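Local coordinates for protein beta sliding clamp (Streptococcus pneumoniae, PDB 2AWA) that forms a ring-shaped head-to-tail homodimer around DNA and probably tethers DNA polymerases and other proteins to it, making replication processive, at residues S17-L22 with N74-G78; L57-N61 with Y135-Q139; L353-T359 with L371-D375. All coordinates share one frame; numbering follows the deposited sequence.

Contact 1. Residues S17-L22 with N74-G78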
loop_
_atom_site.group_PDB
_atom_site.type_symbol
_atom_site.label_atom_id
_atom_site.label_comp_id
_atom_site.label_asym_id
_atom_site.label_seq_id
_atom_site.Cartn_x
_atom_site.Cartn_y
_atom_site.Cartn_z
ATOM N N SER B 17 16.184 -28.304 12.370
ATOM C CA SER B 17 14.857 -27.786 12.722
ATOM C C SER B 17 15.022 -26.493 13.514
ATOM O O SER B 17 16.071 -26.276 14.132
ATOM C CB SER B 17 14.059 -28.812 13.520
ATOM O OG SER B 17 14.724 -29.082 14.738
ATOM N N ILE B 18 13.972 -25.665 13.497
ATOM C CA ILE B 18 14.061 -24.286 13.941
ATOM C C ILE B 18 12.693 -23.696 14.189
ATOM O O ILE B 18 11.701 -24.165 13.636
ATOM C CB ILE B 18 14.747 -23.431 12.848
ATOM C CG1 ILE B 18 15.159 -22.060 13.393
ATOM C CG2 ILE B 18 13.827 -23.275 11.620
ATOM C CD1 ILE B 18 16.234 -21.413 12.588
ATOM N N ASN B 19 12.654 -22.639 14.988
ATOM C CA ASN B 19 11.422 -21.892 15.266
ATOM C C ASN B 19 11.031 -21.085 14.009
ATOM O O ASN B 19 11.812 -20.299 13.506
ATOM C CB ASN B 19 11.642 -21.035 16.540
ATOM C CG ASN B 19 10.603 -19.945 16.736
ATOM O OD1 ASN B 19 10.718 -18.855 16.174
ATOM N ND2 ASN B 19 9.613 -20.210 17.582
ATOM N N LYS B 20 9.831 -21.306 13.479
ATOM C CA LYS B 20 9.427 -20.670 12.216
ATOM C C LYS B 20 9.618 -19.155 12.215
ATOM O O LYS B 20 10.168 -18.610 11.257
ATOM C CB LYS B 20 7.981 -21.011 11.832
ATOM C CG LYS B 20 7.509 -20.332 10.498
ATOM C CD LYS B 20 6.007 -20.466 10.261
ATOM C CE LYS B 20 5.227 -19.444 11.057
ATOM N NZ LYS B 20 3.783 -19.783 11.139
ATOM N N ASN B 21 9.191 -18.473 13.275
ATOM C CA ASN B 21 9.297 -17.003 13.296
ATOM C C ASN B 21 10.719 -16.432 13.348
ATOM O O ASN B 21 11.016 -15.490 12.634
ATOM C CB ASN B 21 8.447 -16.407 14.404
ATOM C CG ASN B 21 6.972 -16.584 14.140
ATOM O OD1 ASN B 21 6.553 -16.899 13.006
ATOM N ND2 ASN B 21 6.162 -16.389 15.180
ATOM N N LEU B 22 11.602 -16.983 14.172
ATOM C CA LEU B 22 12.965 -16.465 14.207
ATOM C C LEU B 22 13.659 -16.734 12.875
ATOM O O LEU B 22 14.431 -15.889 12.399
ATOM C CB LEU B 22 13.771 -17.042 15.365
ATOM C CG LEU B 22 15.084 -16.276 15.595
ATOM C CD1 LEU B 22 15.340 -16.043 17.073
ATOM C CD2 LEU B 22 16.265 -16.986 14.950
ATOM N N ASN B 74 21.583 -20.156 20.334
ATOM C CA ASN B 74 20.514 -19.183 20.569
ATOM C C ASN B 74 19.255 -19.868 21.087
ATOM O O ASN B 74 18.642 -20.688 20.393
ATOM C CB ASN B 74 20.187 -18.381 19.312
ATOM C CG ASN B 74 19.193 -17.255 19.574
ATOM O OD1 ASN B 74 18.643 -17.131 20.669
ATOM N ND2 ASN B 74 18.953 -16.432 18.557
ATOM N N GLU B 75 18.881 -19.508 22.311
ATOM C CA GLU B 75 17.730 -20.096 22.993
ATOM C C GLU B 75 16.409 -19.891 22.230
ATOM O O GLU B 75 15.585 -20.800 22.173
ATOM C CB GLU B 75 17.636 -19.526 24.417
ATOM C CG GLU B 75 16.481 -20.071 25.246
ATOM C CD GLU B 75 16.683 -19.869 26.741
ATOM O OE1 GLU B 75 17.786 -20.184 27.240
ATOM O OE2 GLU B 75 15.736 -19.405 27.421
ATOM N N ASP B 76 16.230 -18.712 21.631
ATOM C CA ASP B 76 14.984 -18.365 20.930
ATOM C C ASP B 76 14.810 -19.093 19.597
ATOM O O ASP B 76 13.679 -19.246 19.107
ATOM C CB ASP B 76 14.905 -16.852 20.686
ATOM C CG ASP B 76 14.845 -16.047 21.981
ATOM O OD1 ASP B 76 14.731 -16.651 23.074
ATOM O OD2 ASP B 76 14.914 -14.801 21.899
ATOM N N ALA B 77 15.924 -19.522 19.005
ATOM C CA ALA B 77 15.881 -20.201 17.712
ATOM C C ALA B 77 15.272 -21.591 17.807
ATOM O O ALA B 77 14.695 -22.071 16.846
ATOM C CB ALA B 77 17.266 -20.285 17.109
ATOM N N GLY B 78 15.397 -22.247 18.952
ATOM C CA GLY B 78 15.075 -23.670 19.028
ATOM C C GLY B 78 15.681 -24.423 17.847
ATOM O O GLY B 78 14.974 -25.121 17.113
#

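Contact 2. Residues L57-N61 with Y135-Q139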
loop_
_atom_site.group_PDB
_atom_site.type_symbol
_atom_site.label_atom_id
_atom_site.label_comp_id
_atom_site.label_asym_id
_atom_site.label_seq_id
_atom_site.Cartn_x
_atom_site.Cartn_y
_atom_site.Cartn_z
ATOM N N LEU B 57 22.704 -17.400 6.645
ATOM C CA LEU B 57 21.916 -16.991 5.482
ATOM C C LEU B 57 22.663 -15.927 4.709
ATOM O O LEU B 57 22.908 -14.844 5.230
ATOM C CB LEU B 57 20.565 -16.438 5.927
ATOM C CG LEU B 57 19.728 -17.447 6.703
ATOM C CD1 LEU B 57 18.521 -16.762 7.295
ATOM C CD2 LEU B 57 19.324 -18.613 5.814
ATOM N N ILE B 58 23.010 -16.242 3.465
ATOM C CA ILE B 58 23.724 -15.297 2.603
ATOM C C ILE B 58 22.875 -14.791 1.432
ATOM O O ILE B 58 22.228 -15.564 0.721
ATOM C CB ILE B 58 25.066 -15.872 2.112
ATOM C CG1 ILE B 58 25.949 -16.177 3.327
ATOM C CG2 ILE B 58 25.757 -14.880 1.189
ATOM C CD1 ILE B 58 27.309 -16.780 2.993
ATOM N N GLY B 59 22.886 -13.474 1.267
ATOM C CA GLY B 59 22.219 -12.803 0.153
ATOM C C GLY B 59 23.035 -11.635 -0.382
ATOM O O GLY B 59 23.792 -10.979 0.354
ATOM N N SER B 60 22.876 -11.368 -1.671
ATOM C CA SER B 60 23.605 -10.293 -2.314
ATOM C C SER B 60 22.973 -9.908 -3.634
ATOM O O SER B 60 22.223 -10.670 -4.241
ATOM C CB SER B 60 25.056 -10.695 -2.552
ATOM O OG SER B 60 25.120 -11.850 -3.361
ATOM N N ASN B 61 23.281 -8.700 -4.074
ATOM C CA ASN B 61 22.784 -8.214 -5.330
ATOM C C ASN B 61 23.876 -7.538 -6.137
ATOM O O ASN B 61 23.582 -6.882 -7.137
ATOM C CB ASN B 61 21.606 -7.268 -5.078
ATOM C CG ASN B 61 22.005 -6.002 -4.337
ATOM O OD1 ASN B 61 23.182 -5.713 -4.158
ATOM N ND2 ASN B 61 21.010 -5.232 -3.920
ATOM N N TYR B 135 27.246 -20.211 -6.483
ATOM C CA TYR B 135 27.006 -18.933 -5.827
ATOM C C TYR B 135 28.335 -18.241 -5.609
ATOM O O TYR B 135 29.273 -18.861 -5.141
ATOM C CB TYR B 135 26.279 -19.106 -4.481
ATOM C CG TYR B 135 25.678 -17.803 -3.960
ATOM C CD1 TYR B 135 26.433 -16.925 -3.181
ATOM C CD2 TYR B 135 24.370 -17.432 -4.286
ATOM C CE1 TYR B 135 25.898 -15.719 -2.724
ATOM C CE2 TYR B 135 23.825 -16.216 -3.830
ATOM C CZ TYR B 135 24.599 -15.368 -3.050
ATOM O OH TYR B 135 24.082 -14.181 -2.590
ATOM N N PRO B 136 28.426 -16.953 -5.950
ATOM C CA PRO B 136 29.686 -16.255 -5.830
ATOM C C PRO B 136 30.116 -16.021 -4.395
ATOM O O PRO B 136 29.378 -15.427 -3.638
ATOM C CB PRO B 136 29.388 -14.909 -6.488
ATOM C CG PRO B 136 27.963 -14.726 -6.328
ATOM C CD PRO B 136 27.373 -16.070 -6.478
ATOM N N ARG B 137 31.318 -16.470 -4.046
ATOM C CA ARG B 137 31.928 -16.168 -2.750
ATOM C C ARG B 137 32.088 -14.658 -2.558
ATOM O O ARG B 137 32.349 -13.939 -3.517
ATOM C CB ARG B 137 33.301 -16.834 -2.654
ATOM N N ILE B 138 31.939 -14.184 -1.320
ATOM C CA ILE B 138 32.052 -12.750 -1.015
ATOM C C ILE B 138 33.511 -12.403 -0.693
ATOM O O ILE B 138 34.153 -13.103 0.092
ATOM C CB ILE B 138 31.151 -12.344 0.188
ATOM C CG1 ILE B 138 29.689 -12.736 -0.060
ATOM C CG2 ILE B 138 31.245 -10.840 0.444
ATOM C CD1 ILE B 138 28.810 -12.656 1.179
ATOM N N GLN B 139 34.026 -11.329 -1.299
ATOM C CA GLN B 139 35.398 -10.871 -1.029
ATOM C C GLN B 139 35.500 -10.400 0.431
ATOM O O GLN B 139 34.670 -9.609 0.892
ATOM C CB GLN B 139 35.811 -9.749 -1.994
#

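Contact 3. Residues L353-T359 with L371-D375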
loop_
_atom_site.group_PDB
_atom_site.type_symbol
_atom_site.label_atom_id
_atom_site.label_comp_id
_atom_site.label_asym_id
_atom_site.label_seq_id
_atom_site.Cartn_x
_atom_site.Cartn_y
_atom_site.Cartn_z
ATOM N N LEU B 353 14.760 17.681 9.698
ATOM C CA LEU B 353 15.028 18.289 10.996
ATOM C C LEU B 353 14.257 17.578 12.097
ATOM O O LEU B 353 13.148 17.084 11.856
ATOM C CB LEU B 353 14.658 19.768 10.999
ATOM C CG LEU B 353 15.323 20.615 9.910
ATOM C CD1 LEU B 353 14.527 21.889 9.704
ATOM C CD2 LEU B 353 16.763 20.914 10.252
ATOM N N ASN B 354 14.863 17.508 13.289
ATOM C CA ASN B 354 14.179 17.024 14.483
ATOM C C ASN B 354 13.745 18.168 15.423
ATOM O O ASN B 354 13.231 17.913 16.501
ATOM C CB ASN B 354 15.066 16.018 15.231
ATOM C CG ASN B 354 15.398 14.771 14.384
ATOM O OD1 ASN B 354 14.504 14.159 13.788
ATOM N ND2 ASN B 354 16.689 14.389 14.345
ATOM N N SER B 355 13.926 19.421 15.006
ATOM C CA SER B 355 13.649 20.574 15.868
ATOM C C SER B 355 12.319 21.251 15.587
ATOM O O SER B 355 11.782 21.175 14.481
ATOM C CB SER B 355 14.760 21.608 15.739
ATOM O OG SER B 355 14.793 22.166 14.451
ATOM N N GLU B 356 11.807 21.938 16.602
ATOM C CA GLU B 356 10.560 22.688 16.479
ATOM C C GLU B 356 10.684 23.831 15.477
ATOM O O GLU B 356 9.731 24.154 14.789
ATOM C CB GLU B 356 10.144 23.244 17.844
ATOM C CG GLU B 356 8.757 23.878 17.846
ATOM C CD GLU B 356 8.352 24.486 19.186
ATOM O OE1 GLU B 356 8.826 24.021 20.251
ATOM O OE2 GLU B 356 7.540 25.438 19.172
ATOM N N LYS B 357 11.857 24.443 15.397
ATOM C CA LYS B 357 12.029 25.664 14.635
ATOM C C LYS B 357 13.218 25.564 13.708
ATOM O O LYS B 357 14.097 24.731 13.912
ATOM C CB LYS B 357 12.187 26.871 15.568
ATOM C CG LYS B 357 10.901 27.651 15.812
ATOM C CD LYS B 357 11.046 28.704 16.939
ATOM C CE LYS B 357 10.429 28.225 18.265
ATOM N NZ LYS B 357 10.354 29.301 19.299
ATOM N N VAL B 358 13.202 26.392 12.663
ATOM C CA VAL B 358 14.246 26.385 11.644
ATOM C C VAL B 358 14.644 27.809 11.290
ATOM O O VAL B 358 13.794 28.664 11.039
ATOM C CB VAL B 358 13.819 25.618 10.361
ATOM C CG1 VAL B 358 12.604 26.264 9.682
ATOM C CG2 VAL B 358 14.981 25.513 9.372
ATOM N N THR B 359 15.944 28.064 11.293
ATOM C CA THR B 359 16.439 29.338 10.817
ATOM C C THR B 359 16.977 29.210 9.406
ATOM O O THR B 359 17.913 28.463 9.174
ATOM C CB THR B 359 17.508 29.862 11.725
ATOM O OG1 THR B 359 16.901 30.154 12.983
ATOM C CG2 THR B 359 18.110 31.130 11.157
ATOM N N LEU B 371 19.846 26.468 5.712
ATOM C CA LEU B 371 18.847 26.157 6.736
ATOM C C LEU B 371 19.494 25.363 7.855
ATOM O O LEU B 371 20.115 24.333 7.586
ATOM C CB LEU B 371 17.724 25.279 6.204
ATOM C CG LEU B 371 16.879 25.622 4.999
ATOM C CD1 LEU B 371 17.606 25.290 3.694
ATOM C CD2 LEU B 371 15.614 24.822 5.119
ATOM N N VAL B 372 19.283 25.802 9.096
ATOM C CA VAL B 372 19.749 25.088 10.295
ATOM C C VAL B 372 18.605 24.934 11.291
ATOM O O VAL B 372 17.661 25.724 11.282
ATOM C CB VAL B 372 20.914 25.831 11.026
ATOM C CG1 VAL B 372 22.096 26.050 10.090
ATOM C CG2 VAL B 372 20.444 27.158 11.574
ATOM N N PRO B 373 18.685 23.916 12.153
ATOM C CA PRO B 373 17.750 23.879 13.259
ATOM C C PRO B 373 18.043 25.009 14.226
ATOM O O PRO B 373 19.208 25.268 14.559
ATOM C CB PRO B 373 17.988 22.509 13.905
ATOM C CG PRO B 373 19.295 22.049 13.416
ATOM C CD PRO B 373 19.595 22.764 12.140
ATOM N N ALA B 374 16.980 25.684 14.651
ATOM C CA ALA B 374 17.102 26.840 15.533
ATOM C C ALA B 374 17.223 26.413 16.989
ATOM O O ALA B 374 16.580 25.443 17.428
ATOM C CB ALA B 374 15.914 27.765 15.353
ATOM N N ASP B 375 18.050 27.161 17.722
ATOM C CA ASP B 375 18.244 26.982 19.162
ATOM C C ASP B 375 18.767 25.575 19.514
ATOM O O ASP B 375 18.138 24.851 20.286
ATOM C CB ASP B 375 16.937 27.308 19.917
#

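Contact 1. Residues S17-L22 with N74-G78
Asn-74 meets Leu-22 at the outer end of this contact, its amide ND2 lying 3.9 Å from Leu-22 CD1 as the two side chains approach from opposite directions. The other end of the same amide is turned back on its own loop: Asn-74 OD1 accepts from Asp-76 N at 3.0 Å, with the donor well above the carbonyl plane, and closes an Asx turn. Asp-76 then sets its CB against Leu-22 CD1 (3.7 Å), the two side chains crossing at about a right angle. The CB of Ala-77 lies 4.1 Å from the other branch of Leu-22, CD2, while its carbonyl oxygen takes the bond from Asn-19 N (2.8 Å, 155° at the hydrogen) and also lies near Ile-18 CG1. Ile-70 of strand 64-71 touches Ile-18, Leu-22 and Ala-77 alike. At Gly-78, whose positive phi suits glycine, the carbonyl oxygen receives a CA-H...O contact from Ile-18 CA at 3.4 Å. Asn-19 is the N-cap of helix 20-31. With CG anti to the backbone N (chi1 165°), its OD1 swings over the first turn and accepts from Leu-22 N at 2.9 Å, in the carbonyl plane. The backbone and side chain of one residue are thus divided between two tasks, the NH tying down the loop before strand 80-83 and the amide capping the helix whose Leu-22 packs on that loop.

Contact 2. Residues L57-N61 with Y135-Q139
Ile-58 lays its CG2 methyl against two side chains of the 135-139 segment, reaching Tyr-135 CE1 at 4.0 Å and Ile-138 CD1 at 3.8 Å. This methyl is the branch anti to the backbone N, with CG1 turned beside the N instead (chi1 -60°). Against Ile-138 the two isoleucines slide past each other in opposite directions; toward Tyr-135 the side chain crosses at an oblique angle. Two residues on along strand 54-60, Ser-60 points to the same side and holds the far end of the ring: Ser-60 OG and Tyr-135 OH are hydrogen-bonded at 2.7 Å, and either may be the donor. Tyr-135 OH also packs against the strand backbone, 3.5 Å from Gly-59 C. Over one face of the Tyr-135 ring, toward its rim, stands Pro-136 CD, 3.4 Å above the plane. Leu-43, Thr-45 and Lys-47 add further contacts with Tyr-135, while Ile-138 also touches Ser-65 and Glu-67 of strand 64-71. The loop thereby runs across the strand, the touching parts lying 84° apart in direction, and meets it through side chains rather than by extending the sheet. In this buried setting the paired hydroxyls give each other a polar partner, and the bond would help to hold the hydroxyl end of the ring in place while the methyl contacts define its flank.

Contact 3. Residues L353-T359 with L371-D375
Lys-357 O and Ala-374 N form the first rung between these segments, at 3.1 Å and almost straight (175° at the hydrogen). The same oxygen accepts a second bond, from Ser-355 OG at 2.7 Å, and the two donors reach it from opposite faces of its carbonyl plane. Ser-355 gets there because its OG sits between the backbone N and the carbonyl carbon (chi1 66°), which also brings it within 3.3 Å of Pro-373 CB. Farther along, Thr-359 and Val-372 make a hydrogen-bonded pair that satisfies both backbones: Thr-359 N gives to Val-372 O (2.9 Å) and Val-372 N returns a bond to Thr-359 O (3.0 Å). Between these rungs Val-358 faces Pro-373 in a non-hydrogen-bonded pair, where no NH of the proline is called for by this pairing. The backbone of Val-358 is hydrogen-bonded to that of Phe-278 in strand 274-279. Thr-359 OG1 lies 3.5 Å from Ala-374 CB and is hydrogen-bonded to Thr-277 OG1 on that same strand. Apolar contacts flank the ladder: Leu-353 CD2 rests on Pro-373 CD at 3.9 Å, and Val-358 CG2 approaches Leu-371 CB. Leu-350 and Leu-346 of helix 343-351 touch Val-358 and Leu-371, respectively. The arrangement is that of an antiparallel beta hairpin, strands 357-362 and 369-373, in a sheet backed by a helix in the C-terminal domain of the clamp.

Contacts 1 and 2 both belong to the N-terminal domain and their segments alternate along the chain, yet they do not touch, their nearest atoms lying about 7 Å apart. Strand 64-71 runs beside both, lending side chains to each. Contact 3 lies in the C-terminal domain, with its centre about 42 Å from that of contact 2 and on the opposite side of the chain's centre. Chemistry follows place. Contact 2 is buried and relies mainly on side chains, methyls and one hydroxyl pair. Contacts 1 and 3 are partly buried and lean on the backbone: a single bond beside a helix start in contact 1, a short antiparallel ladder between neighbouring strands in contact 3.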